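Long-range contacts in CELL division protein FTSZ (Haloferax volcanii, PDB 4B46), which controls archaeal cell shape as a tubulin-like GTPase and is essential for developing the rod-shaped cells needed for efficient swimming: residues 1-12 with 97-106; 14-22 with 187-196. All blocks are in the same frame, centred on the assembly; numbering follows the deposited sequence.

How the contacts relate
Both contacts are buried, with centres about 11 Å apart, and both involve helix 9-26, which runs on from strand 3-8. Contact 1 pairs two parallel strands in the sheet of the GTPase domain, so main-chain hydrogen bonds dominate it, and its C-terminal end meets the phosphates of GDP. Contact 2 packs one face of that helix against helix 179-198; it is held by side chains, mostly apolar, with a salt bridge at its margin and the guanine at one end. They meet directly: Met5 CE lies 3.5 Å from Phe19 CD1, and Val104 CG1 packs on Val15 CG1. Contact 2 thus continues, one layer out, from the sheet of contact 1.

Contact 1 of 2, residues 1-12 with 97-106; sequences MKLAMIGFGQAG and EVDAFLVVSG. With GDP (guanosine-5'-diphosphate), chain B.
Strands 3-8 and 100-106 run parallel, their short axes 19° apart and 4.6 Å at closest approach, with main-chain hydrogen bonds shuttling from Ala4 N to Ala100 O through to Phe8 N and Val104 O. At the N-terminal end, Lys2 and Asp99 hold each other twice: Lys2 N donates almost straight (174°) to Asp99 OD2 at 2.8 Å, on the anti side and somewhat out of the carboxylate plane, and Asp99 N returns a bond to Lys2 O; the same OD2 is also bonded to Ser216 OG. With its chain bent at chi3 (-70°), Lys2 curls over the Glu97 carbonyl, and NZ sits above the carbonyl plane, 3.0 Å from Glu97 O. An alanine in place of Lys2 is likely to cost Glu97 O this ammonium partner and open a gap where the aliphatic chain lies. On one face of the sheet the Ala4 methyl meets Phe101 CD2 at 3.6 Å, and Ile6 CD1 comes to the edge of the same ring. On the other, Met1 CE reaches Ala100 CB, and the Met5 side chain runs alongside Leu102, its methyl CE ending 4.1 Å from Leu102 CD2. The strand-turn-helix with Gly7, Gly9 and Gly12 fits a Rossmann-type nucleotide-binding turn: a side chain at Gly9 would run into GDP O3B. Gln10 N and Ala11 N bond the phosphate oxygens O2B and O1A of GDP, and a water joins Phe8 O, Gly12 N and Gly106 N to O1A. The pair is flanked by strands 31-38 and 131-137; Met5 and Val104 pack under helix 9-26, whereas Ile6, Phe8, Val103 and Ser105 face helix 111-126.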
loop_
_atom_site.group_PDB
_atom_site.type_symbol
_atom_site.label_atom_id
_atom_site.label_comp_id
_atom_site.label_asym_id
_atom_site.label_seq_id
_atom_site.Cartn_x
_atom_site.Cartn_y
_atom_site.Cartn_z
ATOM N N MET A 1 10.598 8.182 4.352
ATOM C CA MET A 1 9.688 9.001 3.572
ATOM C C MET A 1 8.483 9.418 4.424
ATOM O O MET A 1 7.898 8.602 5.140
ATOM C CB MET A 1 9.225 8.218 2.350
ATOM C CG MET A 1 8.388 9.006 1.389
ATOM S SD MET A 1 8.237 8.118 -0.154
ATOM C CE MET A 1 7.187 9.229 -1.079
ATOM N N LYS A 2 8.114 10.689 4.336
ATOM C CA LYS A 2 7.036 11.234 5.151
ATOM C C LYS A 2 5.724 11.177 4.391
ATOM O O LYS A 2 5.611 11.756 3.307
ATOM C CB LYS A 2 7.345 12.680 5.546
ATOM C CG LYS A 2 8.553 12.806 6.446
ATOM C CD LYS A 2 8.822 14.255 6.777
ATOM C CE LYS A 2 9.331 15.010 5.562
ATOM N NZ LYS A 2 9.389 16.483 5.822
ATOM N N LEU A 3 4.738 10.479 4.956
ATOM C CA LEU A 3 3.464 10.278 4.271
ATOM C C LEU A 3 2.284 10.895 5.003
ATOM O O LEU A 3 2.247 10.918 6.231
ATOM C CB LEU A 3 3.181 8.781 4.073
ATOM C CG LEU A 3 4.170 7.976 3.225
ATOM C CD1 LEU A 3 3.789 6.502 3.206
ATOM C CD2 LEU A 3 4.215 8.536 1.818
ATOM N N ALA A 4 1.324 11.388 4.230
ATOM C CA ALA A 4 -0.026 11.628 4.728
ATOM C C ALA A 4 -0.889 10.422 4.353
ATOM O O ALA A 4 -1.224 10.225 3.186
ATOM C CB ALA A 4 -0.589 12.901 4.129
ATOM N N MET A 5 -1.236 9.602 5.338
ATOM C CA MET A 5 -2.033 8.415 5.083
ATOM C C MET A 5 -3.517 8.644 5.336
ATOM O O MET A 5 -3.901 9.120 6.406
ATOM C CB MET A 5 -1.583 7.269 5.977
ATOM C CG MET A 5 -0.188 6.794 5.719
ATOM S SD MET A 5 -0.046 5.067 6.239
ATOM C CE MET A 5 1.671 4.816 5.782
ATOM N N ILE A 6 -4.341 8.284 4.354
ATOM C CA ILE A 6 -5.793 8.316 4.524
ATOM C C ILE A 6 -6.377 6.935 4.277
ATOM O O ILE A 6 -6.282 6.403 3.170
ATOM C CB ILE A 6 -6.488 9.327 3.579
ATOM C CG1 ILE A 6 -5.873 10.725 3.734
ATOM C CG2 ILE A 6 -7.999 9.369 3.863
ATOM C CD1 ILE A 6 -4.952 11.106 2.619
ATOM N N GLY A 7 -6.960 6.353 5.320
ATOM C CA GLY A 7 -7.654 5.079 5.197
ATOM C C GLY A 7 -9.102 5.329 4.824
ATOM O O GLY A 7 -9.762 6.195 5.413
ATOM N N PHE A 8 -9.593 4.584 3.838
ATOM C CA PHE A 8 -10.958 4.763 3.344
ATOM C C PHE A 8 -11.716 3.446 3.482
ATOM O O PHE A 8 -11.275 2.420 2.962
ATOM C CB PHE A 8 -10.949 5.216 1.877
ATOM C CG PHE A 8 -11.924 6.332 1.577
ATOM C CD1 PHE A 8 -13.290 6.118 1.654
ATOM C CD2 PHE A 8 -11.473 7.588 1.221
ATOM C CE1 PHE A 8 -14.192 7.141 1.375
ATOM C CE2 PHE A 8 -12.367 8.620 0.945
ATOM C CZ PHE A 8 -13.731 8.392 1.025
ATOM N N GLY A 9 -12.850 3.468 4.185
ATOM C CA GLY A 9 -13.579 2.237 4.450
ATOM C C GLY A 9 -12.982 1.509 5.647
ATOM O O GLY A 9 -11.984 1.950 6.223
ATOM N N GLN A 10 -13.574 0.380 6.014
ATOM C CA GLN A 10 -13.162 -0.313 7.227
ATOM C C GLN A 10 -11.747 -0.907 7.155
ATOM O O GLN A 10 -10.964 -0.770 8.097
ATOM C CB GLN A 10 -14.188 -1.390 7.613
ATOM C CG GLN A 10 -13.832 -2.090 8.907
ATOM C CD GLN A 10 -14.747 -3.245 9.228
ATOM O OE1 GLN A 10 -15.499 -3.712 8.378
ATOM N NE2 GLN A 10 -14.687 -3.714 10.461
ATOM N N ALA A 11 -11.429 -1.567 6.049
ATOM C CA ALA A 11 -10.098 -2.154 5.846
ATOM C C ALA A 11 -8.997 -1.090 5.808
ATOM O O ALA A 11 -7.989 -1.203 6.504
ATOM C CB ALA A 11 -10.069 -2.972 4.560
ATOM N N GLY A 12 -9.194 -0.071 4.978
ATOM C CA GLY A 12 -8.249 1.029 4.878
ATOM C C GLY A 12 -7.993 1.657 6.231
ATOM O O GLY A 12 -6.853 1.972 6.570
ATOM N N GLU A 97 4.898 19.390 5.014
ATOM C CA GLU A 97 5.879 18.520 5.659
ATOM C C GLU A 97 5.796 17.071 5.194
ATOM O O GLU A 97 6.435 16.201 5.782
ATOM C CB GLU A 97 5.750 18.588 7.184
ATOM C CG GLU A 97 6.107 19.954 7.782
ATOM C CD GLU A 97 5.662 20.096 9.230
ATOM O OE1 GLU A 97 5.412 19.063 9.891
ATOM O OE2 GLU A 97 5.557 21.245 9.708
ATOM N N VAL A 98 5.018 16.803 4.148
ATOM C CA VAL A 98 4.945 15.440 3.625
ATOM C C VAL A 98 5.511 15.323 2.214
ATOM O O VAL A 98 5.452 16.267 1.423
ATOM C CB VAL A 98 3.500 14.848 3.668
ATOM C CG1 VAL A 98 2.838 15.155 5.002
ATOM C CG2 VAL A 98 2.656 15.378 2.523
ATOM N N ASP A 99 6.068 14.152 1.922
ATOM C CA ASP A 99 6.608 13.832 0.604
ATOM C C ASP A 99 5.528 13.338 -0.351
ATOM O O ASP A 99 5.634 13.517 -1.567
ATOM C CB ASP A 99 7.696 12.759 0.730
ATOM C CG ASP A 99 8.870 13.228 1.558
ATOM O OD1 ASP A 99 9.351 14.351 1.301
ATOM O OD2 ASP A 99 9.291 12.496 2.475
ATOM N N ALA A 100 4.500 12.699 0.201
ATOM C CA ALA A 100 3.435 12.144 -0.624
ATOM C C ALA A 100 2.194 11.815 0.189
ATOM O O ALA A 100 2.262 11.683 1.411
ATOM C CB ALA A 100 3.935 10.875 -1.358
ATOM N N PHE A 101 1.064 11.690 -0.505
ATOM C CA PHE A 101 -0.164 11.157 0.083
ATOM C C PHE A 101 -0.260 9.675 -0.239
ATOM O O PHE A 101 0.206 9.243 -1.296
ATOM C CB PHE A 101 -1.386 11.859 -0.503
ATOM C CG PHE A 101 -1.543 13.279 -0.058
ATOM C CD1 PHE A 101 -0.943 14.306 -0.761
ATOM C CD2 PHE A 101 -2.298 13.580 1.066
ATOM C CE1 PHE A 101 -1.088 15.621 -0.347
ATOM C CE2 PHE A 101 -2.453 14.885 1.484
ATOM C CZ PHE A 101 -1.852 15.906 0.778
ATOM N N LEU A 102 -0.840 8.900 0.676
ATOM C CA LEU A 102 -1.161 7.499 0.412
ATOM C C LEU A 102 -2.617 7.195 0.797
ATOM O O LEU A 102 -3.005 7.277 1.971
ATOM C CB LEU A 102 -0.209 6.559 1.152
ATOM C CG LEU A 102 -0.432 5.066 0.908
ATOM C CD1 LEU A 102 -0.031 4.680 -0.518
ATOM C CD2 LEU A 102 0.326 4.221 1.924
ATOM N N VAL A 103 -3.418 6.848 -0.202
ATOM C CA VAL A 103 -4.821 6.510 0.019
ATOM C C VAL A 103 -4.943 4.995 0.088
ATOM O O VAL A 103 -4.628 4.284 -0.871
ATOM C CB VAL A 103 -5.718 7.086 -1.098
ATOM C CG1 VAL A 103 -7.196 6.700 -0.877
ATOM C CG2 VAL A 103 -5.550 8.598 -1.161
ATOM N N VAL A 104 -5.355 4.503 1.250
ATOM C CA VAL A 104 -5.397 3.070 1.502
ATOM C C VAL A 104 -6.839 2.575 1.588
ATOM O O VAL A 104 -7.657 3.178 2.287
ATOM C CB VAL A 104 -4.687 2.719 2.817
ATOM C CG1 VAL A 104 -4.635 1.183 2.995
ATOM C CG2 VAL A 104 -3.280 3.320 2.834
ATOM N N SER A 105 -7.136 1.466 0.910
ATOM C CA SER A 105 -8.503 0.971 0.841
ATOM C C SER A 105 -8.618 -0.457 0.334
ATOM O O SER A 105 -7.847 -0.890 -0.522
ATOM C CB SER A 105 -9.311 1.860 -0.090
ATOM O OG SER A 105 -10.651 1.439 -0.104
ATOM N N GLY A 106 -9.600 -1.179 0.861
ATOM C CA GLY A 106 -9.997 -2.451 0.283
ATOM C C GLY A 106 -10.815 -2.131 -0.950
ATOM O O GLY A 106 -11.566 -1.154 -0.961
HETATM P PB GDP B . -15.951 -0.784 3.057
HETATM O O1B GDP B . -17.349 -0.704 2.513
HETATM O O2B GDP B . -15.845 -0.224 4.457
HETATM O O3B GDP B . -15.037 -0.060 2.102
HETATM O O3A GDP B . -15.629 -2.350 3.070
HETATM P PA GDP B . -14.472 -3.026 3.943
HETATM O O1A GDP B . -13.266 -2.155 4.044
HETATM O O2A GDP B . -15.019 -3.434 5.283
HETATM O "O5'" GDP B . -14.184 -4.349 3.064
HETATM C "C5'" GDP B . -13.701 -4.164 1.731
HETATM C "C4'" GDP B . -12.748 -5.292 1.381
HETATM O "O4'" GDP B . -11.563 -5.179 2.150
HETATM C "C3'" GDP B . -13.297 -6.648 1.783
HETATM O "O3'" GDP B . -14.052 -7.155 0.692
HETATM C "C2'" GDP B . -12.059 -7.484 2.074
HETATM O "O2'" GDP B . -11.492 -7.980 0.859
HETATM C "C1'" GDP B . -11.053 -6.475 2.535
HETATM N N9 GDP B . -10.874 -6.318 3.985
HETATM C C8 GDP B . -11.819 -6.035 4.905
HETATM N N7 GDP B . -11.251 -5.876 6.130
HETATM C C5 GDP B . -9.912 -6.026 5.977
HETATM C C6 GDP B . -8.714 -5.964 6.841
HETATM O O6 GDP B . -8.802 -5.727 8.075
HETATM N N1 GDP B . -7.527 -6.183 6.261
HETATM C C2 GDP B . -7.381 -6.447 4.950
HETATM N N2 GDP B . -6.137 -6.667 4.463
HETATM N N3 GDP B . -8.427 -6.509 4.097
HETATM C C4 GDP B . -9.680 -6.305 4.555
HETATM O O HOH W 1 -11.447 -0.177 2.817
#

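Contact 2 of 2, residues 14-22 with 187-196; sequences KVVDKFVEY and NEEIVNRFGV. With GDP (guanosine-5'-diphosphate), chain B.
Lys14 and Asn187 meet at the guanine of GDP, where helices 9-26 and 179-198 of the tubulin/FtsZ fold pack with their short axes 9.6 Å apart and crossing at -56°. Helix 179-198 probably matches the core helix between the two domains of tubulin and FtsZ, here joined to the GTPase domain. Lys14 CB lies beside Asn187 ND2 while its amino group turns to GDP O6, though the exact position of NZ is less sure. The GTP-binding Asn187 reads the base with both ends of its amide: OD1 takes the N1 hydrogen at 2.7 Å and a weak bond from N2, and ND2 donates to O6. Val15 supports that amide, its CG2 standing 3.6 Å from Asn187 OD1, and its other methyl, CG1, packs on Ile190 CG2. A turn further on, Lys18 lays its bent chain across Asn187 CB and Val191 CG2, ending in a weakly bonded salt bridge from NZ to Glu188 OE2. Phe19 offers a ring face to Val191: CG1 stands over the ring centre in a CH-pi contact, 4.2 Å from the centroid and 12° off the normal. The far end of that ring, CZ, meets Phe194 CB. Val191 is a knob set among Val15, Lys18, Phe19 and Tyr22, and Tyr22 answers as a knob among Val191, Asn192, Gly195 and Val196. Because Tyr22 CG stands opposite its backbone N (chi1 171°), the ring reaches across Gly195, where a side chain would collide with CE1. Asn192 OD1 comes to the ring edge, 3.5 Å from Tyr22 CE2, and a water sits 3.0 Å from Tyr22 OH.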
loop_
_atom_site.group_PDB
_atom_site.type_symbol
_atom_site.label_atom_id
_atom_site.label_comp_id
_atom_site.label_asym_id
_atom_site.label_seq_id
_atom_site.Cartn_x
_atom_site.Cartn_y
_atom_site.Cartn_z
ATOM N N LYS A 14 -8.330 0.232 9.269
ATOM C CA LYS A 14 -7.596 -0.675 10.149
ATOM C C LYS A 14 -6.116 -0.749 9.758
ATOM O O LYS A 14 -5.233 -0.847 10.612
ATOM C CB LYS A 14 -8.230 -2.074 10.141
ATOM C CG LYS A 14 -9.600 -2.128 10.822
ATOM C CD LYS A 14 -10.340 -3.416 10.506
ATOM C CE LYS A 14 -9.599 -4.636 11.016
ATOM N NZ LYS A 14 -10.309 -5.905 10.652
ATOM N N VAL A 15 -5.849 -0.700 8.465
ATOM C CA VAL A 15 -4.471 -0.757 7.990
ATOM C C VAL A 15 -3.700 0.511 8.366
ATOM O O VAL A 15 -2.575 0.430 8.871
ATOM C CB VAL A 15 -4.416 -1.052 6.478
ATOM C CG1 VAL A 15 -2.982 -0.865 5.921
ATOM C CG2 VAL A 15 -4.931 -2.480 6.223
ATOM N N VAL A 16 -4.313 1.673 8.151
ATOM C CA VAL A 16 -3.691 2.937 8.543
ATOM C C VAL A 16 -3.483 3.006 10.052
ATOM O O VAL A 16 -2.427 3.447 10.520
ATOM C CB VAL A 16 -4.475 4.159 8.033
ATOM C CG1 VAL A 16 -3.892 5.471 8.624
ATOM C CG2 VAL A 16 -4.420 4.205 6.517
ATOM N N ASP A 17 -4.475 2.538 10.808
ATOM C CA ASP A 17 -4.378 2.462 12.264
ATOM C C ASP A 17 -3.144 1.642 12.673
ATOM O O ASP A 17 -2.381 2.038 13.559
ATOM C CB ASP A 17 -5.648 1.821 12.839
ATOM C CG ASP A 17 -6.026 2.360 14.220
ATOM O OD1 ASP A 17 -5.808 3.560 14.489
ATOM O OD2 ASP A 17 -6.573 1.578 15.031
ATOM N N LYS A 18 -2.950 0.501 12.024
ATOM C CA LYS A 18 -1.819 -0.370 12.344
ATOM C C LYS A 18 -0.495 0.237 11.894
ATOM O O LYS A 18 0.527 0.059 12.544
ATOM C CB LYS A 18 -2.000 -1.747 11.714
ATOM C CG LYS A 18 -0.978 -2.759 12.186
ATOM C CD LYS A 18 -1.624 -4.114 12.378
ATOM C CE LYS A 18 -0.984 -4.861 13.530
ATOM N NZ LYS A 18 -1.783 -6.068 13.885
ATOM N N PHE A 19 -0.523 0.937 10.765
ATOM C CA PHE A 19 0.639 1.669 10.280
ATOM C C PHE A 19 1.097 2.711 11.297
ATOM O O PHE A 19 2.298 2.881 11.531
ATOM C CB PHE A 19 0.322 2.344 8.947
ATOM C CG PHE A 19 1.292 2.002 7.866
ATOM C CD1 PHE A 19 2.635 2.301 8.012
ATOM C CD2 PHE A 19 0.873 1.353 6.720
ATOM C CE1 PHE A 19 3.542 1.978 7.025
ATOM C CE2 PHE A 19 1.775 1.023 5.729
ATOM C CZ PHE A 19 3.109 1.337 5.881
ATOM N N VAL A 20 0.137 3.405 11.902
ATOM C CA VAL A 20 0.449 4.386 12.939
ATOM C C VAL A 20 1.141 3.725 14.128
ATOM O O VAL A 20 2.111 4.253 14.666
ATOM C CB VAL A 20 -0.816 5.135 13.427
ATOM C CG1 VAL A 20 -0.499 5.989 14.649
ATOM C CG2 VAL A 20 -1.385 5.994 12.307
ATOM N N GLU A 21 0.645 2.560 14.534
ATOM C CA GLU A 21 1.233 1.833 15.661
ATOM C C GLU A 21 2.647 1.332 15.342
ATOM O O GLU A 21 3.553 1.407 16.173
ATOM C CB GLU A 21 0.326 0.667 16.068
ATOM C CG GLU A 21 0.870 -0.199 17.191
ATOM C CD GLU A 21 0.058 -1.471 17.368
ATOM O OE1 GLU A 21 0.152 -2.368 16.501
ATOM O OE2 GLU A 21 -0.684 -1.570 18.369
ATOM N N TYR A 22 2.822 0.819 14.131
ATOM C CA TYR A 22 4.113 0.338 13.661
ATOM C C TYR A 22 5.142 1.466 13.647
ATOM O O TYR A 22 6.280 1.306 14.107
ATOM C CB TYR A 22 3.936 -0.181 12.244
ATOM C CG TYR A 22 5.212 -0.524 11.508
ATOM C CD1 TYR A 22 5.920 0.447 10.811
ATOM C CD2 TYR A 22 5.689 -1.831 11.481
ATOM C CE1 TYR A 22 7.083 0.134 10.138
ATOM C CE2 TYR A 22 6.851 -2.157 10.801
ATOM C CZ TYR A 22 7.540 -1.172 10.133
ATOM O OH TYR A 22 8.693 -1.483 9.459
ATOM N N ASN A 187 -2.898 -7.786 8.035
ATOM C CA ASN A 187 -2.555 -6.379 8.245
ATOM C C ASN A 187 -1.135 -6.185 8.783
ATOM O O ASN A 187 -0.489 -5.196 8.462
ATOM C CB ASN A 187 -3.578 -5.682 9.154
ATOM C CG ASN A 187 -4.959 -5.604 8.525
ATOM O OD1 ASN A 187 -5.121 -5.848 7.330
ATOM N ND2 ASN A 187 -5.961 -5.244 9.326
ATOM N N GLU A 188 -0.661 -7.124 9.600
ATOM C CA GLU A 188 0.731 -7.117 10.062
ATOM C C GLU A 188 1.693 -7.303 8.895
ATOM O O GLU A 188 2.713 -6.625 8.803
ATOM C CB GLU A 188 0.969 -8.241 11.067
ATOM C CG GLU A 188 0.434 -7.980 12.457
ATOM C CD GLU A 188 1.432 -7.245 13.338
ATOM O OE1 GLU A 188 2.456 -6.758 12.808
ATOM O OE2 GLU A 188 1.191 -7.157 14.561
ATOM N N GLU A 189 1.356 -8.236 8.011
ATOM C CA GLU A 189 2.158 -8.502 6.821
ATOM C C GLU A 189 2.211 -7.284 5.905
ATOM O O GLU A 189 3.256 -6.959 5.335
ATOM C CB GLU A 189 1.610 -9.725 6.076
ATOM C CG GLU A 189 1.758 -11.021 6.894
ATOM C CD GLU A 189 1.046 -12.210 6.280
ATOM O OE1 GLU A 189 -0.113 -12.073 5.843
ATOM O OE2 GLU A 189 1.652 -13.295 6.240
ATOM N N ILE A 190 1.076 -6.608 5.766
ATOM C CA ILE A 190 1.002 -5.417 4.935
ATOM C C ILE A 190 1.917 -4.333 5.499
ATOM O O ILE A 190 2.759 -3.775 4.790
ATOM C CB ILE A 190 -0.447 -4.894 4.853
ATOM C CG1 ILE A 190 -1.312 -5.849 4.011
ATOM C CG2 ILE A 190 -0.476 -3.473 4.320
ATOM C CD1 ILE A 190 -2.811 -5.511 4.003
ATOM N N VAL A 191 1.774 -4.060 6.789
ATOM C CA VAL A 191 2.520 -2.974 7.408
ATOM C C VAL A 191 4.037 -3.251 7.501
ATOM O O VAL A 191 4.840 -2.342 7.340
ATOM C CB VAL A 191 1.909 -2.614 8.782
ATOM C CG1 VAL A 191 2.718 -1.580 9.452
ATOM C CG2 VAL A 191 0.478 -2.088 8.602
ATOM N N ASN A 192 4.430 -4.500 7.742
ATOM C CA ASN A 192 5.853 -4.839 7.800
ATOM C C ASN A 192 6.547 -4.608 6.469
ATOM O O ASN A 192 7.709 -4.231 6.418
ATOM C CB ASN A 192 6.053 -6.297 8.221
ATOM C CG ASN A 192 5.846 -6.509 9.706
ATOM O OD1 ASN A 192 6.086 -5.610 10.511
ATOM N ND2 ASN A 192 5.404 -7.708 10.080
ATOM N N ARG A 193 5.823 -4.851 5.390
ATOM C CA ARG A 193 6.376 -4.728 4.053
ATOM C C ARG A 193 6.450 -3.286 3.605
ATOM O O ARG A 193 7.524 -2.806 3.237
ATOM C CB ARG A 193 5.573 -5.577 3.069
ATOM C CG ARG A 193 5.891 -7.056 3.241
ATOM C CD ARG A 193 4.844 -7.996 2.651
ATOM N NE ARG A 193 5.391 -9.351 2.678
ATOM C CZ ARG A 193 5.462 -10.091 3.776
ATOM N NH1 ARG A 193 4.978 -9.623 4.923
ATOM N NH2 ARG A 193 6.006 -11.296 3.726
ATOM N N PHE A 194 5.316 -2.590 3.635
ATOM C CA PHE A 194 5.309 -1.190 3.228
ATOM C C PHE A 194 5.984 -0.288 4.254
ATOM O O PHE A 194 6.498 0.787 3.919
ATOM C CB PHE A 194 3.887 -0.731 2.896
ATOM C CG PHE A 194 3.313 -1.413 1.683
ATOM C CD1 PHE A 194 3.714 -1.035 0.412
ATOM C CD2 PHE A 194 2.399 -2.450 1.813
ATOM C CE1 PHE A 194 3.215 -1.669 -0.710
ATOM C CE2 PHE A 194 1.896 -3.095 0.696
ATOM C CZ PHE A 194 2.294 -2.696 -0.568
ATOM N N GLY A 195 6.003 -0.721 5.507
ATOM C CA GLY A 195 6.716 0.020 6.529
ATOM C C GLY A 195 8.220 0.004 6.289
ATOM O O GLY A 195 8.912 0.982 6.563
ATOM N N VAL A 196 8.742 -1.112 5.789
ATOM C CA VAL A 196 10.182 -1.174 5.526
ATOM C C VAL A 196 10.510 -0.305 4.323
ATOM O O VAL A 196 11.492 0.437 4.338
ATOM C CB VAL A 196 10.693 -2.620 5.321
ATOM C CG1 VAL A 196 12.079 -2.624 4.675
ATOM C CG2 VAL A 196 10.747 -3.343 6.647
HETATM P PB GDP B . -15.951 -0.784 3.057
HETATM O O1B GDP B . -17.349 -0.704 2.513
HETATM O O2B GDP B . -15.845 -0.224 4.457
HETATM O O3B GDP B . -15.037 -0.060 2.102
HETATM O O3A GDP B . -15.629 -2.350 3.070
HETATM P PA GDP B . -14.472 -3.026 3.943
HETATM O O1A GDP B . -13.266 -2.155 4.044
HETATM O O2A GDP B . -15.019 -3.434 5.283
HETATM O "O5'" GDP B . -14.184 -4.349 3.064
HETATM C "C5'" GDP B . -13.701 -4.164 1.731
HETATM C "C4'" GDP B . -12.748 -5.292 1.381
HETATM O "O4'" GDP B . -11.563 -5.179 2.150
HETATM C "C3'" GDP B . -13.297 -6.648 1.783
HETATM O "O3'" GDP B . -14.052 -7.155 0.692
HETATM C "C2'" GDP B . -12.059 -7.484 2.074
HETATM O "O2'" GDP B . -11.492 -7.980 0.859
HETATM C "C1'" GDP B . -11.053 -6.475 2.535
HETATM N N9 GDP B . -10.874 -6.318 3.985
HETATM C C8 GDP B . -11.819 -6.035 4.905
HETATM N N7 GDP B . -11.251 -5.876 6.130
HETATM C C5 GDP B . -9.912 -6.026 5.977
HETATM C C6 GDP B . -8.714 -5.964 6.841
HETATM O O6 GDP B . -8.802 -5.727 8.075
HETATM N N1 GDP B . -7.527 -6.183 6.261
HETATM C C2 GDP B . -7.381 -6.447 4.950
HETATM N N2 GDP B . -6.137 -6.667 4.463
HETATM N N3 GDP B . -8.427 -6.509 4.097
HETATM C C4 GDP B . -9.680 -6.305 4.555
HETATM O O HOH W 2 9.213 -4.422 9.447
#